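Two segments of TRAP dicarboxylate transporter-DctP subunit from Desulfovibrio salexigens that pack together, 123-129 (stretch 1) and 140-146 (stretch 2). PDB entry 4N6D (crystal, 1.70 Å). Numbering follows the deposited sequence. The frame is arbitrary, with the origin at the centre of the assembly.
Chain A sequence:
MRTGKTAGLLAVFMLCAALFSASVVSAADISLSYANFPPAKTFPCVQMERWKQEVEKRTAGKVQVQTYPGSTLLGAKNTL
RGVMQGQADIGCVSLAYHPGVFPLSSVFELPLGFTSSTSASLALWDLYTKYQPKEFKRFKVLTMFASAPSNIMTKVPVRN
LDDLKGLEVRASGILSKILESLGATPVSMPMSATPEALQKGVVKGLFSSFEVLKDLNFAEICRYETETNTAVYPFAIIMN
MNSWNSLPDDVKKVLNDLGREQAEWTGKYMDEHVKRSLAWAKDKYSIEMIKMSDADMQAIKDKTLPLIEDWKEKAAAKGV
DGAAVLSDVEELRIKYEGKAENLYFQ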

ATOM      1  N   ALA A 123       6.797  -5.109   7.712  1.00  8.86           N
ATOM      2  CA  ALA A 123       7.374  -6.261   7.020  1.00  9.02           C
ATOM      3  C   ALA A 123       8.104  -5.820   5.756  1.00  7.47           C
ATOM      4  O   ALA A 123       9.191  -6.315   5.454  1.00  8.35           O
ATOM      5  CB  ALA A 123       6.315  -7.320   6.687  1.00  7.04           C
ATOM      6  N   LEU A 124       7.521  -4.874   5.020  1.00  7.70           N
ATOM      7  CA  LEU A 124       8.158  -4.358   3.806  1.00  7.43           C
ATOM      8  C   LEU A 124       9.519  -3.714   4.098  1.00  7.83           C
ATOM      9  O   LEU A 124      10.513  -3.979   3.388  1.00  8.67           O
ATOM     10  CB  LEU A 124       7.220  -3.369   3.112  1.00  5.87           C
ATOM     11  CG  LEU A 124       7.719  -2.638   1.864  1.00  8.55           C
ATOM     12  CD1 LEU A 124       8.060  -3.564   0.707  1.00  8.05           C
ATOM     13  CD2 LEU A 124       6.660  -1.656   1.506  1.00  7.56           C
ATOM     14  N   TRP A 125       9.560  -2.872   5.121  1.00  9.42           N
ATOM     15  CA  TRP A 125      10.808  -2.202   5.511  1.00  9.12           C
ATOM     16  C   TRP A 125      11.855  -3.241   5.923  1.00  9.00           C
ATOM     17  O   TRP A 125      13.030  -3.152   5.525  1.00  9.82           O
ATOM     18  CB  TRP A 125      10.544  -1.212   6.655  1.00  7.39           C
ATOM     19  CG  TRP A 125      11.801  -0.600   7.138  1.00  8.87           C
ATOM     20  CD1 TRP A 125      12.454  -0.884   8.305  1.00 12.94           C
ATOM     21  CD2 TRP A 125      12.610   0.350   6.445  1.00  9.91           C
ATOM     22  NE1 TRP A 125      13.617  -0.157   8.385  1.00 11.54           N
ATOM     23  CE2 TRP A 125      13.727   0.624   7.263  1.00 10.28           C
ATOM     24  CE3 TRP A 125      12.495   1.007   5.214  1.00  9.92           C
ATOM     25  CZ2 TRP A 125      14.726   1.515   6.886  1.00 14.31           C
ATOM     26  CZ3 TRP A 125      13.484   1.912   4.849  1.00 10.56           C
ATOM     27  CH2 TRP A 125      14.577   2.160   5.681  1.00 12.19           C
ATOM     28  N   ASP A 126      11.444  -4.225   6.726  1.00  8.29           N
ATOM     29  CA  ASP A 126      12.366  -5.274   7.130  1.00  7.63           C
ATOM     30  C   ASP A 126      12.887  -6.083   5.936  1.00 10.36           C
ATOM     31  O   ASP A 126      14.070  -6.455   5.893  1.00 11.06           O
ATOM     32  CB  ASP A 126      11.741  -6.252   8.134  1.00 10.07           C
ATOM     33  CG  ASP A 126      11.663  -5.706   9.540  1.00 13.88           C
ATOM     34  OD1 ASP A 126      12.224  -4.623   9.817  1.00 12.74           O
ATOM     35  OD2 ASP A 126      11.085  -6.422  10.394  1.00 13.91           O
ATOM     36  N   LEU A 127      12.010  -6.384   4.980  1.00  6.94           N
ATOM     37  CA  LEU A 127      12.433  -7.155   3.832  1.00  6.36           C
ATOM     38  C   LEU A 127      13.455  -6.358   3.031  1.00  9.59           C
ATOM     39  O   LEU A 127      14.474  -6.906   2.602  1.00  9.27           O
ATOM     40  CB  LEU A 127      11.243  -7.568   2.952  1.00  7.47           C
ATOM     41  CG  LEU A 127      11.642  -8.517   1.829  1.00  9.20           C
ATOM     42  CD1 LEU A 127      11.804  -9.957   2.356  1.00 10.87           C
ATOM     43  CD2 LEU A 127      10.650  -8.470   0.658  1.00  9.28           C
ATOM     44  N   TYR A 128      13.173  -5.075   2.826  1.00  9.83           N
ATOM     45  CA  TYR A 128      14.097  -4.202   2.118  1.00 14.51           C
ATOM     46  C   TYR A 128      15.440  -4.152   2.835  1.00 12.51           C
ATOM     47  O   TYR A 128      16.489  -4.277   2.208  1.00 10.96           O
ATOM     48  CB  TYR A 128      13.526  -2.779   1.951  1.00 10.97           C
ATOM     49  CG  TYR A 128      14.637  -1.811   1.628  1.00 10.62           C
ATOM     50  CD1 TYR A 128      15.190  -1.776   0.357  1.00 16.85           C
ATOM     51  CD2 TYR A 128      15.195  -1.024   2.622  1.00 17.77           C
ATOM     52  CE1 TYR A 128      16.237  -0.944   0.078  1.00 16.99           C
ATOM     53  CE2 TYR A 128      16.246  -0.190   2.342  1.00 25.85           C
ATOM     54  CZ  TYR A 128      16.753  -0.158   1.081  1.00 24.44           C
ATOM     55  OH  TYR A 128      17.808   0.682   0.807  1.00 42.81           O
ATOM     56  N   THR A 129      15.418  -3.976   4.149  1.00 11.64           N
ATOM     57  CA  THR A 129      16.647  -3.834   4.908  1.00 13.47           C
ATOM     58  C   THR A 129      17.488  -5.115   4.836  1.00 10.24           C
ATOM     59  O   THR A 129      18.728  -5.069   4.810  1.00 14.55           O
ATOM     60  CB  THR A 129      16.349  -3.498   6.366  1.00 21.39           C
ATOM     61  OG1 THR A 129      15.742  -2.198   6.417  1.00 22.21           O
ATOM     62  CG2 THR A 129      17.629  -3.508   7.179  1.00 24.33           C
TER
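Stretch 2, residues 140-146: KVLTMFA

No direct hydrogen bond joins helix 123-129 to strand 140-146; the one polar link is a water that lies 2.5 Å from Tyr128 OH and accepts a hydrogen bond from Val141 N, with 2.9 Å between the water oxygen and that nitrogen. The rest is van der Waals packing, much of it between apolar side chains. The contact as a whole buries 404 Å², both sides summed. The strand runs across the helix at 135° between N-to-C directions, midway between perpendicular and antiparallel, and the axes approach to 7.2 Å. Its backbone is extended except at Leu142, where phi/psi of -80/-39 interrupts the pleat, so that the CA-to-CB bonds of Val141 and Met144, three residues apart, both point toward the helix while that of Leu142 between them points away.

Met144 has the largest covered area. Its side chain (chi1 m, chi2 t, chi3 p) reaches in among three helix residues: Met144 CE lies 3.8 Å from Leu124 CD1, Met144 CG 4.1 Å from Trp125 CE3, and Met144 SD 3.4 Å from Tyr128 CB. Met144 SD also makes an oblique sulfur-aromatic contact, 4.5 Å from the Tyr128 ring centroid. Val141 covers one face of that Tyr128 ring, its CG1 4.2 Å from the centroid and 17° off the normal in a CH-pi contact, while its CB comes within 3.4 Å of Tyr128 OH.

The CA-to-CB bond of Trp125 points sideways relative to the strand, but its indole reaches the strand backbone: CZ3 is 3.5 Å from Thr143 CA, CE3 is 3.7 Å from Met144 N, and Val141 O sits at the ring edge, 4.0 Å from CH2. The closest CA pair in the register is Trp125 with Met144, at 5.6 Å between their CA atoms. Further along the strand, the CA-to-CB bond of Phe145 points away from the helix, and its backbone O lies 3.4 Å from Leu124 CD2.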

ATOM      1  N   LYS A 140      18.968   6.645  -2.180  1.00  9.51           N
ATOM      2  CA  LYS A 140      18.819   6.337  -0.764  1.00  8.99           C
ATOM      3  C   LYS A 140      17.340   6.056  -0.508  1.00  9.78           C
ATOM      4  O   LYS A 140      16.485   6.876  -0.844  1.00  8.64           O
ATOM      5  CB  LYS A 140      19.272   7.497   0.109  1.00  9.82           C
ATOM      6  CG  LYS A 140      18.891   7.310   1.589  1.00  8.95           C
ATOM      7  CD  LYS A 140      19.616   6.136   2.239  1.00 14.32           C
ATOM      8  CE  LYS A 140      19.265   6.063   3.718  1.00 17.67           C
ATOM      9  NZ  LYS A 140      20.095   5.091   4.451  1.00 20.28           N
ATOM     10  N   VAL A 141      17.033   4.892   0.053  1.00  9.27           N
ATOM     11  CA  VAL A 141      15.668   4.584   0.428  1.00  6.86           C
ATOM     12  C   VAL A 141      15.422   5.121   1.836  1.00  9.07           C
ATOM     13  O   VAL A 141      16.003   4.609   2.804  1.00 10.49           O
ATOM     14  CB  VAL A 141      15.384   3.079   0.347  1.00  7.65           C
ATOM     15  CG1 VAL A 141      13.977   2.783   0.815  1.00  8.70           C
ATOM     16  CG2 VAL A 141      15.589   2.577  -1.092  1.00 11.01           C
ATOM     17  N   LEU A 142      14.612   6.171   1.946  1.00  7.21           N
ATOM     18  CA  LEU A 142      14.414   6.859   3.223  1.00  6.39           C
ATOM     19  C   LEU A 142      13.427   6.119   4.113  1.00  7.44           C
ATOM     20  O   LEU A 142      13.577   6.131   5.336  1.00  8.37           O
ATOM     21  CB  LEU A 142      13.908   8.287   3.011  1.00  8.60           C
ATOM     22  CG  LEU A 142      14.956   9.192   2.372  1.00  7.23           C
ATOM     23  CD1 LEU A 142      14.316  10.529   2.079  1.00  7.39           C
ATOM     24  CD2 LEU A 142      16.118   9.350   3.304  1.00  8.00           C
ATOM     25  N   THR A 143      12.378   5.569   3.514  1.00  7.59           N
ATOM     26  CA  THR A 143      11.417   4.726   4.242  1.00  7.18           C
ATOM     27  C   THR A 143      10.586   3.963   3.214  1.00  7.81           C
ATOM     28  O   THR A 143      10.697   4.198   2.009  1.00  6.81           O
ATOM     29  CB  THR A 143      10.497   5.513   5.232  1.00  7.93           C
ATOM     30  OG1 THR A 143       9.840   4.582   6.106  1.00  8.11           O
ATOM     31  CG2 THR A 143       9.465   6.327   4.495  1.00  9.24           C
ATOM     32  N   MET A 144       9.796   3.014   3.692  1.00  6.42           N
ATOM     33  CA  MET A 144       8.828   2.318   2.853  1.00  6.64           C
ATOM     34  C   MET A 144       7.597   2.102   3.692  1.00  7.64           C
ATOM     35  O   MET A 144       7.658   2.117   4.922  1.00  9.48           O
ATOM     36  CB  MET A 144       9.353   0.978   2.373  1.00  9.89           C
ATOM     37  CG  MET A 144      10.624   1.123   1.541  1.00 14.71           C
ATOM     38  SD  MET A 144      11.215  -0.470   1.015  1.00 16.45           S
ATOM     39  CE  MET A 144      10.220  -0.684  -0.453  1.00 16.07           C
ATOM     40  N   PHE A 145       6.467   1.911   3.023  1.00  7.26           N
ATOM     41  CA  PHE A 145       5.225   1.605   3.717  1.00  8.00           C
ATOM     42  C   PHE A 145       4.212   1.039   2.737  1.00  8.38           C
ATOM     43  O   PHE A 145       4.457   0.994   1.548  1.00  8.86           O
ATOM     44  CB  PHE A 145       4.665   2.841   4.420  1.00  7.16           C
ATOM     45  CG  PHE A 145       4.549   4.036   3.537  1.00  7.21           C
ATOM     46  CD1 PHE A 145       3.487   4.175   2.672  1.00  7.87           C
ATOM     47  CD2 PHE A 145       5.501   5.038   3.589  1.00  9.86           C
ATOM     48  CE1 PHE A 145       3.389   5.295   1.836  1.00 11.08           C
ATOM     49  CE2 PHE A 145       5.404   6.162   2.764  1.00 10.96           C
ATOM     50  CZ  PHE A 145       4.360   6.281   1.887  1.00  9.03           C
ATOM     51  N   ALA A 146       3.088   0.591   3.260  1.00  6.45           N
ATOM     52  CA  ALA A 146       2.057  -0.046   2.451  1.00  7.86           C
ATOM     53  C   ALA A 146       0.697   0.505   2.801  1.00  7.57           C
ATOM     54  O   ALA A 146       0.449   0.941   3.930  1.00  9.55           O
ATOM     55  CB  ALA A 146       2.047  -1.553   2.665  1.00  9.74           C
TER
HETATM   56  O   HOH W   1      19.039   2.866   0.467  1.00 13.08           O